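Protein toll (Drosophila melanogaster, PDB 4LXR) serves through this leucine-rich-repeat ectodomain as the receptor for activated Spätzle, switching on the Toll pathway that sets dorsal-ventral polarity in the embryo and induces antifungal defence. Local coordinates at residues L563-D566 against R567-C570; T541-W544 against F545-V549; I459-Y462 against N463-N467; P428-D431 against I432-Q435; S440-G443 against Y444-G447. All coordinates share one frame; numbering follows the deposited sequence.

Interaction 1: L563-D566 against R567-C570. With NAG (2-acetamido-2-deoxy-beta-D-glucopyranose), chain F.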
loop_
_atom_site.group_PDB
_atom_site.type_symbol
_atom_site.label_atom_id
_atom_site.label_comp_id
_atom_site.label_asym_id
_atom_site.label_seq_id
_atom_site.Cartn_x
_atom_site.Cartn_y
_atom_site.Cartn_z
ATOM N N LEU A 563 -18.403 -8.394 10.291
ATOM C CA LEU A 563 -17.121 -8.907 10.757
ATOM C C LEU A 563 -16.443 -9.731 9.679
ATOM O O LEU A 563 -17.085 -10.550 9.019
ATOM C CB LEU A 563 -17.317 -9.771 12.003
ATOM C CG LEU A 563 -18.213 -9.162 13.076
ATOM C CD1 LEU A 563 -18.441 -10.160 14.195
ATOM C CD2 LEU A 563 -17.585 -7.889 13.602
ATOM N N ARG A 564 -15.145 -9.506 9.502
ATOM C CA ARG A 564 -14.341 -10.315 8.597
ATOM C C ARG A 564 -13.601 -11.357 9.412
ATOM O O ARG A 564 -12.758 -11.028 10.258
ATOM C CB ARG A 564 -13.356 -9.447 7.820
ATOM C CG ARG A 564 -12.347 -10.234 7.008
ATOM C CD ARG A 564 -11.749 -9.368 5.914
ATOM N NE ARG A 564 -10.324 -9.619 5.735
ATOM C CZ ARG A 564 -9.624 -9.229 4.674
ATOM N NH1 ARG A 564 -10.223 -8.577 3.684
ATOM N NH2 ARG A 564 -8.326 -9.498 4.600
ATOM N N THR A 565 -13.933 -12.616 9.163
ATOM C CA THR A 565 -13.447 -13.721 9.974
ATOM C C THR A 565 -12.903 -14.866 9.132
ATOM O O THR A 565 -12.578 -15.924 9.663
ATOM C CB THR A 565 -14.574 -14.280 10.847
ATOM O OG1 THR A 565 -15.697 -14.593 10.017
ATOM C CG2 THR A 565 -15.001 -13.250 11.876
ATOM N N ASP A 566 -12.792 -14.643 7.825
ATOM C CA ASP A 566 -12.396 -15.689 6.882
ATOM C C ASP A 566 -11.029 -16.284 7.211
ATOM O O ASP A 566 -10.744 -17.420 6.856
ATOM C CB ASP A 566 -12.424 -15.162 5.443
ATOM C CG ASP A 566 -11.230 -14.270 5.118
ATOM O OD1 ASP A 566 -11.120 -13.169 5.704
ATOM O OD2 ASP A 566 -10.406 -14.668 4.268
ATOM N N ARG A 567 -10.189 -15.512 7.891
ATOM C CA ARG A 567 -8.898 -16.016 8.346
ATOM C C ARG A 567 -8.748 -15.887 9.861
ATOM O O ARG A 567 -7.645 -15.692 10.379
ATOM C CB ARG A 567 -7.746 -15.352 7.586
ATOM C CG ARG A 567 -7.561 -15.934 6.184
ATOM C CD ARG A 567 -6.746 -15.044 5.263
ATOM N NE ARG A 567 -5.425 -14.760 5.806
ATOM C CZ ARG A 567 -5.039 -13.566 6.245
ATOM N NH1 ARG A 567 -5.874 -12.535 6.191
ATOM N NH2 ARG A 567 -3.816 -13.398 6.732
ATOM N N LEU A 568 -9.879 -16.002 10.561
ATOM C CA LEU A 568 -9.889 -16.137 12.016
ATOM C C LEU A 568 -9.945 -17.621 12.378
ATOM O O LEU A 568 -10.920 -18.322 12.072
ATOM C CB LEU A 568 -11.066 -15.383 12.642
ATOM C CG LEU A 568 -11.202 -15.549 14.158
ATOM C CD1 LEU A 568 -9.903 -15.166 14.862
ATOM C CD2 LEU A 568 -12.370 -14.731 14.686
ATOM N N VAL A 569 -8.889 -18.080 13.040
ATOM C CA VAL A 569 -8.603 -19.497 13.181
ATOM C C VAL A 569 -8.349 -19.865 14.630
ATOM O O VAL A 569 -7.619 -19.167 15.329
ATOM C CB VAL A 569 -7.344 -19.854 12.370
ATOM C CG1 VAL A 569 -6.847 -21.243 12.717
ATOM C CG2 VAL A 569 -7.631 -19.738 10.885
ATOM N N CYS A 570 -8.950 -20.966 15.072
ATOM C CA CYS A 570 -8.752 -21.470 16.429
ATOM C C CYS A 570 -7.291 -21.733 16.727
ATOM O O CYS A 570 -6.591 -22.339 15.922
ATOM C CB CYS A 570 -9.521 -22.777 16.644
ATOM S SG CYS A 570 -11.278 -22.617 16.469
HETATM C C1 NAG F . -3.587 -8.604 5.035
HETATM C C2 NAG F . -2.739 -9.870 5.087
HETATM C C3 NAG F . -2.378 -10.327 3.677
HETATM C C4 NAG F . -3.621 -10.450 2.801
HETATM C C5 NAG F . -4.472 -9.184 2.880
HETATM C C6 NAG F . -5.809 -9.329 2.191
HETATM C C7 NAG F . -1.402 -10.040 7.151
HETATM C C8 NAG F . -0.067 -9.771 7.779
HETATM N N2 NAG F . -1.529 -9.666 5.874
HETATM O O3 NAG F . -1.689 -11.571 3.749
HETATM O O4 NAG F . -3.210 -10.619 1.448
HETATM O O5 NAG F . -4.748 -8.849 4.247
HETATM O O6 NAG F . -6.760 -8.397 2.687
HETATM O O7 NAG F . -2.324 -10.556 7.780
HETATM O O HOH W 1 -7.280 -9.778 7.346
#
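A beta turn from T565 to L568 reverses the chain at the end of strand 561-564, inside the first C-terminal cap of the leucine-rich repeats; R564 before the turn and R567 within it reach out to a sugar of an N-linked glycan. The turn is closed by the amide of L568, whose N lies 2.8 Å from O of T565; the N-H points almost straight at the oxygen (163°), yet the donor sits above the carbonyl plane. Beside this bond the T565 and L568 side chains come together, CB to CB at 4.1 Å, and both lean on F545 of helix 543-549. The R564 chain leaves the backbone with CG anti to N (chi1 172°) and bends at chi3, bringing NH2 within 2.7 Å of NAG O6, in a bond taken at the edge of the guanidinium. R567 points its own guanidinium edge at the acetamido group of the same sugar, but the bond from NH2 to O7 is weak at 3.4 Å; D533 gives this NH2 a salt bridge. D566, bonded through OD1 to N532, makes a long, out-of-plane ion pair with R564. The two guanidinium groups approach to 4.2 Å between R564 NH2 and R567 NH1, and a single water accepts from both nitrogens, at 3.0 Å from R564 NH2 and more weakly from R567 NH1.

Interaction 2: T541-W544 against F545-V549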
loop_
_atom_site.group_PDB
_atom_site.type_symbol
_atom_site.label_atom_id
_atom_site.label_comp_id
_atom_site.label_asym_id
_atom_site.label_seq_id
_atom_site.Cartn_x
_atom_site.Cartn_y
_atom_site.Cartn_z
ATOM N N THR A 541 -17.301 -20.784 25.381
ATOM C CA THR A 541 -17.531 -19.361 25.661
ATOM C C THR A 541 -17.710 -18.491 24.413
ATOM O O THR A 541 -18.091 -17.323 24.522
ATOM C CB THR A 541 -16.424 -18.749 26.573
ATOM O OG1 THR A 541 -15.182 -18.701 25.863
ATOM C CG2 THR A 541 -16.243 -19.580 27.834
ATOM N N ILE A 542 -17.445 -19.050 23.235
ATOM C CA ILE A 542 -17.567 -18.277 22.004
ATOM C C ILE A 542 -18.732 -18.752 21.158
ATOM O O ILE A 542 -18.786 -18.468 19.953
ATOM C CB ILE A 542 -16.266 -18.293 21.151
ATOM C CG1 ILE A 542 -15.986 -19.689 20.600
ATOM C CG2 ILE A 542 -15.082 -17.783 21.964
ATOM C CD1 ILE A 542 -14.995 -19.700 19.462
ATOM N N LEU A 543 -19.667 -19.456 21.802
ATOM C CA LEU A 543 -20.792 -20.094 21.116
ATOM C C LEU A 543 -21.578 -19.132 20.233
ATOM O O LEU A 543 -21.758 -19.381 19.045
ATOM C CB LEU A 543 -21.745 -20.760 22.120
ATOM C CG LEU A 543 -23.107 -21.167 21.542
ATOM C CD1 LEU A 543 -22.956 -22.234 20.464
ATOM C CD2 LEU A 543 -24.057 -21.629 22.641
ATOM N N TRP A 544 -22.034 -18.028 20.812
ATOM C CA TRP A 544 -22.932 -17.137 20.084
ATOM C C TRP A 544 -22.219 -16.348 19.003
ATOM O O TRP A 544 -22.819 -16.028 17.980
ATOM C CB TRP A 544 -23.739 -16.257 21.042
ATOM C CG TRP A 544 -24.702 -17.099 21.824
ATOM C CD1 TRP A 544 -24.645 -17.401 23.156
ATOM C CD2 TRP A 544 -25.835 -17.808 21.298
ATOM N NE1 TRP A 544 -25.690 -18.237 23.494
ATOM C CE2 TRP A 544 -26.434 -18.501 22.374
ATOM C CE3 TRP A 544 -26.410 -17.910 20.026
ATOM C CZ2 TRP A 544 -27.584 -19.290 22.214
ATOM C CZ3 TRP A 544 -27.556 -18.694 19.867
ATOM C CH2 TRP A 544 -28.127 -19.372 20.958
ATOM N N PHE A 545 -20.936 -16.065 19.222
ATOM C CA PHE A 545 -20.085 -15.524 18.175
ATOM C C PHE A 545 -20.030 -16.473 16.982
ATOM O O PHE A 545 -20.216 -16.059 15.838
ATOM C CB PHE A 545 -18.661 -15.272 18.684
ATOM C CG PHE A 545 -17.681 -14.955 17.589
ATOM C CD1 PHE A 545 -17.734 -13.732 16.922
ATOM C CD2 PHE A 545 -16.709 -15.876 17.213
ATOM C CE1 PHE A 545 -16.825 -13.428 15.905
ATOM C CE2 PHE A 545 -15.795 -15.577 16.197
ATOM C CZ PHE A 545 -15.859 -14.350 15.543
ATOM N N ILE A 546 -19.756 -17.744 17.248
ATOM C CA ILE A 546 -19.752 -18.741 16.185
ATOM C C ILE A 546 -21.104 -18.806 15.465
ATOM O O ILE A 546 -21.155 -18.857 14.234
ATOM C CB ILE A 546 -19.359 -20.133 16.711
ATOM C CG1 ILE A 546 -17.911 -20.110 17.192
ATOM C CG2 ILE A 546 -19.523 -21.179 15.623
ATOM C CD1 ILE A 546 -16.950 -19.654 16.136
ATOM N N GLN A 547 -22.197 -18.779 16.224
ATOM C CA GLN A 547 -23.526 -18.776 15.609
ATOM C C GLN A 547 -23.740 -17.497 14.788
ATOM O O GLN A 547 -24.366 -17.533 13.731
ATOM C CB GLN A 547 -24.640 -18.937 16.657
ATOM C CG GLN A 547 -24.569 -20.197 17.526
ATOM C CD GLN A 547 -24.922 -21.471 16.779
ATOM O OE1 GLN A 547 -24.330 -21.784 15.746
ATOM N NE2 GLN A 547 -25.891 -22.223 17.310
ATOM N N LEU A 548 -23.215 -16.376 15.282
ATOM C CA LEU A 548 -23.275 -15.097 14.570
ATOM C C LEU A 548 -22.534 -15.199 13.246
ATOM O O LEU A 548 -23.043 -14.790 12.203
ATOM C CB LEU A 548 -22.676 -13.969 15.425
ATOM C CG LEU A 548 -22.695 -12.501 14.969
ATOM C CD1 LEU A 548 -21.536 -12.146 14.044
ATOM C CD2 LEU A 548 -24.011 -12.177 14.296
ATOM N N VAL A 549 -21.326 -15.749 13.303
ATOM C CA VAL A 549 -20.480 -15.895 12.125
ATOM C C VAL A 549 -21.156 -16.728 11.036
ATOM O O VAL A 549 -20.991 -16.460 9.846
ATOM C CB VAL A 549 -19.089 -16.473 12.505
ATOM C CG1 VAL A 549 -18.463 -17.221 11.339
ATOM C CG2 VAL A 549 -18.170 -15.352 13.000
#
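Q547 lies over the first turn of its helix and meets both L543 and W544. Its CB stands 3.7 Å from W544 O. With CG anti to the carbonyl carbon (chi1 -58°), the next carbon settles between two neighbours: CG is 3.3 Å from L543 O and 3.9 Å from both L543 CD1 and W544 CE3. The indole approach is oblique, the ring and amide planes standing 47° apart. A further bend at chi2 turns the amide away from the indole, where OE1 accepts a hydrogen bond from R550. One face of the indole is approached by L543, whose CD2 sits 3.8 Å above the ring plane near its rim. This is the short helix 543-549 of the first leucine-rich-repeat C-terminal cap, and I542 occupies its N-cap position, so that the I542 carbonyl starts the i to i+4 bonding: I546 N is 3.0 Å from I542 O, on a nearly straight path. Beside that bond the two isoleucines pack, I542 CD1 against I546 CG1 at 3.7 Å. One residue on, Q547 N donates to L543 O in the plane of that carbonyl, while F545 turns its ring toward L536 and L563 of the cap.

Interaction 3: I459-Y462 against N463-N467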
loop_
_atom_site.group_PDB
_atom_site.type_symbol
_atom_site.label_atom_id
_atom_site.label_comp_id
_atom_site.label_asym_id
_atom_site.label_seq_id
_atom_site.Cartn_x
_atom_site.Cartn_y
_atom_site.Cartn_z
ATOM N N ILE A 459 -4.850 -1.902 24.588
ATOM C CA ILE A 459 -5.534 -3.088 25.090
ATOM C C ILE A 459 -7.045 -2.931 25.059
ATOM O O ILE A 459 -7.775 -3.856 25.386
ATOM C CB ILE A 459 -5.108 -3.426 26.546
ATOM C CG1 ILE A 459 -5.443 -2.275 27.487
ATOM C CG2 ILE A 459 -3.630 -3.724 26.617
ATOM C CD1 ILE A 459 -5.224 -2.616 28.941
ATOM N N PHE A 460 -7.519 -1.765 24.650
ATOM C CA PHE A 460 -8.919 -1.429 24.869
ATOM C C PHE A 460 -9.462 -0.523 23.774
ATOM O O PHE A 460 -8.776 0.404 23.331
ATOM C CB PHE A 460 -9.022 -0.736 26.232
ATOM C CG PHE A 460 -10.380 -0.201 26.560
ATOM C CD1 PHE A 460 -11.439 -1.061 26.811
ATOM C CD2 PHE A 460 -10.582 1.164 26.686
ATOM C CE1 PHE A 460 -12.695 -0.568 27.147
ATOM C CE2 PHE A 460 -11.826 1.668 27.021
ATOM C CZ PHE A 460 -12.889 0.796 27.255
ATOM N N VAL A 461 -10.695 -0.786 23.349
ATOM C CA VAL A 461 -11.401 0.107 22.435
ATOM C C VAL A 461 -12.051 1.249 23.219
ATOM O O VAL A 461 -13.090 1.059 23.839
ATOM C CB VAL A 461 -12.493 -0.647 21.653
ATOM C CG1 VAL A 461 -13.208 0.293 20.727
ATOM C CG2 VAL A 461 -11.885 -1.815 20.884
ATOM N N TYR A 462 -11.434 2.429 23.188
ATOM C CA TYR A 462 -11.881 3.578 23.987
ATOM C C TYR A 462 -13.248 4.145 23.611
ATOM O O TYR A 462 -13.728 3.951 22.500
ATOM C CB TYR A 462 -10.813 4.691 23.974
ATOM C CG TYR A 462 -9.651 4.374 24.878
ATOM C CD1 TYR A 462 -8.714 3.405 24.523
ATOM C CD2 TYR A 462 -9.503 5.019 26.103
ATOM C CE1 TYR A 462 -7.655 3.091 25.364
ATOM C CE2 TYR A 462 -8.436 4.724 26.944
ATOM C CZ TYR A 462 -7.521 3.756 26.572
ATOM O OH TYR A 462 -6.470 3.458 27.410
ATOM N N ASN A 463 -13.855 4.869 24.546
ATOM C CA ASN A 463 -15.212 5.395 24.384
ATOM C C ASN A 463 -15.371 6.401 23.249
ATOM O O ASN A 463 -16.326 6.325 22.471
ATOM C CB ASN A 463 -15.705 6.019 25.694
ATOM C CG ASN A 463 -17.048 6.712 25.539
ATOM O OD1 ASN A 463 -18.097 6.070 25.558
ATOM N ND2 ASN A 463 -17.021 8.031 25.385
ATOM N N ASP A 464 -14.443 7.349 23.161
ATOM C CA ASP A 464 -14.548 8.391 22.147
ATOM C C ASP A 464 -14.465 7.830 20.733
ATOM O O ASP A 464 -15.065 8.390 19.818
ATOM C CB ASP A 464 -13.501 9.492 22.355
ATOM C CG ASP A 464 -12.106 8.938 22.559
ATOM O OD1 ASP A 464 -11.940 8.028 23.408
ATOM O OD2 ASP A 464 -11.178 9.420 21.872
ATOM N N TRP A 465 -13.738 6.725 20.556
ATOM C CA TRP A 465 -13.581 6.143 19.218
ATOM C C TRP A 465 -14.920 5.614 18.725
ATOM O O TRP A 465 -15.188 5.586 17.521
ATOM C CB TRP A 465 -12.531 5.020 19.199
ATOM C CG TRP A 465 -11.157 5.428 19.683
ATOM C CD1 TRP A 465 -10.686 6.698 19.851
ATOM C CD2 TRP A 465 -10.087 4.551 20.066
ATOM N NE1 TRP A 465 -9.396 6.667 20.324
ATOM C CE2 TRP A 465 -9.005 5.360 20.462
ATOM C CE3 TRP A 465 -9.944 3.162 20.120
ATOM C CZ2 TRP A 465 -7.793 4.825 20.906
ATOM C CZ3 TRP A 465 -8.744 2.629 20.569
ATOM C CH2 TRP A 465 -7.683 3.459 20.950
ATOM N N LYS A 466 -15.766 5.196 19.662
ATOM C CA LYS A 466 -17.062 4.630 19.306
ATOM C C LYS A 466 -18.142 5.700 19.231
ATOM O O LYS A 466 -19.033 5.638 18.384
ATOM C CB LYS A 466 -17.493 3.568 20.329
ATOM C CG LYS A 466 -16.660 2.294 20.358
ATOM C CD LYS A 466 -17.202 1.330 21.415
ATOM C CE LYS A 466 -17.140 1.970 22.799
ATOM N NZ LYS A 466 -17.424 1.039 23.909
ATOM N N ASN A 467 -18.073 6.673 20.134
ATOM C CA ASN A 467 -19.221 7.541 20.373
ATOM C C ASN A 467 -18.999 9.017 20.083
ATOM O O ASN A 467 -19.963 9.771 19.958
ATOM C CB ASN A 467 -19.717 7.365 21.807
ATOM C CG ASN A 467 -20.160 5.945 22.094
ATOM O OD1 ASN A 467 -20.893 5.339 21.308
ATOM N ND2 ASN A 467 -19.709 5.402 23.221
HETATM O O HOH W 2 -15.082 -0.706 24.057
#
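In leucine-rich repeat 13, the loop that follows strand 450-452 runs into helix 463-467, and the turn between them is packed by Y462 against W465. The CB of Y462 lies over the six-membered ring of W465, 4.0 Å from its centroid and 13° off the normal, a CH-pi contact. The two side chains run side by side in the same direction, but their rings are oblique, with planes at 53°; Y462 CD1 comes within 3.7 Å of W465 CH2. This aromatic group is extended by F460, whose CD2 sits 3.6 Å above the centre of the tyrosine ring. The backbone bond from W465 N to Y462 O is weak. V461 CG1 crosses the aliphatic chain of K466 at about a right angle, 4.0 Å from CG, and the lysine bends at chi3 to place NZ where a water, 2.9 Å away, links it to V461 O; E488 O also accepts from NZ. N463 is bonded twice over within the helix: its O receives both K466 N and N467 N, and its OD1 takes a bond from N467 ND2. A strand, a loop of buried side chains and a short return helix are the elements of a leucine-rich repeat.

Interaction 4: P428-D431 against I432-Q435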
loop_
_atom_site.group_PDB
_atom_site.type_symbol
_atom_site.label_atom_id
_atom_site.label_comp_id
_atom_site.label_asym_id
_atom_site.label_seq_id
_atom_site.Cartn_x
_atom_site.Cartn_y
_atom_site.Cartn_z
ATOM N N PRO A 428 -5.327 1.024 33.298
ATOM C CA PRO A 428 -5.492 -0.008 34.333
ATOM C C PRO A 428 -6.561 -1.051 34.000
ATOM O O PRO A 428 -7.650 -0.711 33.537
ATOM C CB PRO A 428 -5.895 0.798 35.575
ATOM C CG PRO A 428 -6.467 2.054 35.040
ATOM C CD PRO A 428 -5.661 2.362 33.815
ATOM N N LEU A 429 -6.239 -2.314 34.265
ATOM C CA LEU A 429 -7.021 -3.453 33.791
ATOM C C LEU A 429 -8.426 -3.500 34.360
ATOM O O LEU A 429 -9.375 -3.874 33.670
ATOM C CB LEU A 429 -6.295 -4.763 34.112
ATOM C CG LEU A 429 -5.400 -5.382 33.031
ATOM C CD1 LEU A 429 -4.467 -4.353 32.384
ATOM C CD2 LEU A 429 -4.601 -6.532 33.634
ATOM N N LEU A 430 -8.556 -3.126 35.625
ATOM C CA LEU A 430 -9.847 -3.176 36.284
ATOM C C LEU A 430 -10.807 -2.108 35.766
ATOM O O LEU A 430 -12.003 -2.359 35.635
ATOM C CB LEU A 430 -9.679 -3.076 37.794
ATOM C CG LEU A 430 -10.928 -3.502 38.546
ATOM C CD1 LEU A 430 -11.343 -4.900 38.117
ATOM C CD2 LEU A 430 -10.676 -3.461 40.025
ATOM N N ASP A 431 -10.289 -0.917 35.481
ATOM C CA ASP A 431 -11.082 0.125 34.834
ATOM C C ASP A 431 -11.741 -0.395 33.558
ATOM O O ASP A 431 -12.914 -0.120 33.304
ATOM C CB ASP A 431 -10.222 1.347 34.511
ATOM C CG ASP A 431 -10.027 2.255 35.709
ATOM O OD1 ASP A 431 -9.203 1.917 36.586
ATOM O OD2 ASP A 431 -10.706 3.304 35.781
ATOM N N ILE A 432 -10.980 -1.156 32.772
ATOM C CA ILE A 432 -11.495 -1.778 31.550
ATOM C C ILE A 432 -12.603 -2.804 31.822
ATOM O O ILE A 432 -13.695 -2.689 31.276
ATOM C CB ILE A 432 -10.363 -2.445 30.726
ATOM C CG1 ILE A 432 -9.373 -1.388 30.228
ATOM C CG2 ILE A 432 -10.934 -3.232 29.557
ATOM C CD1 ILE A 432 -10.043 -0.082 29.869
ATOM N N MET A 433 -12.309 -3.794 32.662
ATOM C CA MET A 433 -13.279 -4.812 33.063
ATOM C C MET A 433 -14.570 -4.208 33.599
ATOM O O MET A 433 -15.662 -4.679 33.289
ATOM C CB MET A 433 -12.695 -5.714 34.148
ATOM C CG MET A 433 -11.622 -6.680 33.692
ATOM S SD MET A 433 -11.202 -7.832 35.025
ATOM C CE MET A 433 -10.052 -8.916 34.184
ATOM N N LEU A 434 -14.433 -3.167 34.417
ATOM C CA LEU A 434 -15.584 -2.518 35.039
ATOM C C LEU A 434 -16.254 -1.527 34.084
ATOM O O LEU A 434 -17.039 -0.674 34.501
ATOM C CB LEU A 434 -15.188 -1.852 36.362
ATOM C CG LEU A 434 -14.696 -2.838 37.431
ATOM C CD1 LEU A 434 -14.303 -2.129 38.721
ATOM C CD2 LEU A 434 -15.738 -3.917 37.713
ATOM N N GLN A 435 -15.919 -1.658 32.802
ATOM C CA GLN A 435 -16.601 -0.969 31.705
ATOM C C GLN A 435 -16.684 0.541 31.894
ATOM O O GLN A 435 -17.638 1.179 31.453
ATOM C CB GLN A 435 -18.001 -1.564 31.486
ATOM C CG GLN A 435 -18.507 -1.489 30.047
ATOM C CD GLN A 435 -17.690 -2.338 29.082
ATOM O OE1 GLN A 435 -16.609 -1.940 28.640
ATOM N NE2 GLN A 435 -18.211 -3.512 28.744
#
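The carbonyl oxygen of L430 receives the amide of L434 at 2.8 Å between O and N, an i to i+4 bond near the end of a helix less than two turns long. The preceding bond, from M433 N to L429 O, is longer at 3.1 Å but almost straight (175°), and that from I432 N to P428 O, at the N-cap, is weak. Over the outer surface the leucines meet: L430, whose CG is anti to its N (chi1 -164°), crosses L434 obliquely, with L430 CG 3.6 Å from L434 CD1. M433 runs extended, and its SD lies 4.3 Å from L430 CD1. I432 turns away from this group, its CB 3.4 Å from L429 O, and rests on I438 and on F460 of the next repeat. A Schellman motif ends the helix: Q435 takes the left-handed conformation (phi 53°), and its N is bonded to I432 O at 2.9 Å. The helix follows strand 415-417, in leucine-rich repeat 12. The exposed L430, M433 and L434 touch a crystal neighbour, so their conformations may partly reflect packing. The polar ties across this turn are backbone hydrogen bonds, to which the apolar side chains probably add mainly van der Waals contact.

Interaction 5: S440-G443 against Y444-G447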
loop_
_atom_site.group_PDB
_atom_site.type_symbol
_atom_site.label_atom_id
_atom_site.label_comp_id
_atom_site.label_asym_id
_atom_site.label_seq_id
_atom_site.Cartn_x
_atom_site.Cartn_y
_atom_site.Cartn_z
ATOM N N SER A 440 -9.954 8.485 25.322
ATOM C CA SER A 440 -8.567 8.599 24.884
ATOM C C SER A 440 -8.169 10.077 24.741
ATOM O O SER A 440 -9.033 10.949 24.700
ATOM C CB SER A 440 -8.387 7.887 23.543
ATOM O OG SER A 440 -8.695 8.752 22.459
ATOM N N PRO A 441 -6.854 10.364 24.673
ATOM C CA PRO A 441 -6.380 11.736 24.427
ATOM C C PRO A 441 -6.868 12.315 23.093
ATOM O O PRO A 441 -6.796 13.527 22.869
ATOM C CB PRO A 441 -4.848 11.580 24.396
ATOM C CG PRO A 441 -4.573 10.385 25.227
ATOM C CD PRO A 441 -5.742 9.449 25.000
ATOM N N PHE A 442 -7.359 11.449 22.215
ATOM C CA PHE A 442 -7.808 11.860 20.888
ATOM C C PHE A 442 -9.255 12.337 20.901
ATOM O O PHE A 442 -9.781 12.786 19.879
ATOM C CB PHE A 442 -7.640 10.689 19.927
ATOM C CG PHE A 442 -6.302 10.032 20.034
ATOM C CD1 PHE A 442 -5.137 10.791 19.968
ATOM C CD2 PHE A 442 -6.196 8.673 20.258
ATOM C CE1 PHE A 442 -3.898 10.194 20.098
ATOM C CE2 PHE A 442 -4.956 8.075 20.383
ATOM C CZ PHE A 442 -3.811 8.835 20.297
ATOM N N GLY A 443 -9.878 12.252 22.076
ATOM C CA GLY A 443 -11.306 12.459 22.231
ATOM C C GLY A 443 -11.831 13.819 21.842
ATOM O O GLY A 443 -13.029 13.970 21.601
ATOM N N TYR A 444 -10.945 14.810 21.775
ATOM C CA TYR A 444 -11.351 16.166 21.427
ATOM C C TYR A 444 -11.641 16.270 19.944
ATOM O O TYR A 444 -12.334 17.180 19.492
ATOM C CB TYR A 444 -10.275 17.185 21.835
ATOM C CG TYR A 444 -10.119 17.310 23.334
ATOM C CD1 TYR A 444 -11.033 18.038 24.085
ATOM C CD2 TYR A 444 -9.074 16.684 24.002
ATOM C CE1 TYR A 444 -10.912 18.149 25.469
ATOM C CE2 TYR A 444 -8.942 16.788 25.392
ATOM C CZ TYR A 444 -9.864 17.526 26.111
ATOM O OH TYR A 444 -9.747 17.646 27.477
ATOM N N MET A 445 -11.116 15.322 19.183
ATOM C CA MET A 445 -11.151 15.437 17.736
ATOM C C MET A 445 -12.324 14.663 17.153
ATOM O O MET A 445 -12.150 13.627 16.502
ATOM C CB MET A 445 -9.806 15.017 17.136
ATOM C CG MET A 445 -8.676 15.893 17.645
ATOM S SD MET A 445 -7.059 15.540 16.943
ATOM C CE MET A 445 -6.649 14.013 17.786
ATOM N N HIS A 446 -13.522 15.194 17.406
ATOM C CA HIS A 446 -14.770 14.612 16.917
ATOM C C HIS A 446 -14.781 14.519 15.397
ATOM O O HIS A 446 -15.421 13.632 14.835
ATOM C CB HIS A 446 -15.991 15.396 17.441
ATOM C CG HIS A 446 -15.930 16.872 17.166
ATOM N ND1 HIS A 446 -15.763 17.811 18.163
ATOM C CD2 HIS A 446 -16.002 17.567 16.003
ATOM C CE1 HIS A 446 -15.741 19.020 17.627
ATOM N NE2 HIS A 446 -15.878 18.901 16.319
ATOM N N GLY A 447 -14.049 15.410 14.728
ATOM C CA GLY A 447 -14.011 15.402 13.278
ATOM C C GLY A 447 -13.001 14.452 12.647
ATOM O O GLY A 447 -12.910 14.380 11.417
#
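M445 folds its side chain back toward the CA-CB of F442, at a slant to it. The methionine leaves the backbone with CG anti to the carbonyl carbon, runs extended through chi2 and then bends at chi3 (-74°), which swings CE to within 4.1 Å of F442 CB and 3.9 Å of F442 CA. Both side chains lie against L416 of strand 415-417, and F442 also touches I402, so the pair belongs to the hydrophobic core. Y444 takes a different course: its ring turns an edge toward P441 O, with CD2 4.1 Å from that oxygen, and the residue is exposed. The backbone joins the two halves through M445 N, which donates to F442 O over 2.9 Å, the N-H well directed at 163° but the donor lying above the carbonyl plane. S440 starts the run of turns: its OG accepts from F442 N at 3.0 Å, and its O from G443 N at 3.0 Å. A weak bond from H446 N to Y444 O closes a tight loop centred on M445. An ST turn at S440 thus leads through successive short turns to an inverse gamma turn, in the loop between helix 429-433 and strand 450-452 of the leucine-rich-repeat solenoid.

In the fold
Two groups emerge along the solenoid. Interactions 3, 4 and 5 form one: F460 CG of interaction 3 meets I432 CD1 of interaction 4 at 3.3 Å, while D464 OD2 is 2.6 Å from S440 OG of interaction 5, probably a hydrogen bond. Interactions 4 and 5 do not touch, so 459-467 bridges them. In the C-terminal cap, interactions 1 and 2 share a core, with L568 CD2 3.6 Å from F545 CZ and L563 CD1 3.7 Å from L548 CD1. The groups stand apart: the centres of interactions 1 and 3 are about 22 Å from each other. Interaction 1 alone bonds to the glycan sugar; no residue of the five touches the bound Spätzle.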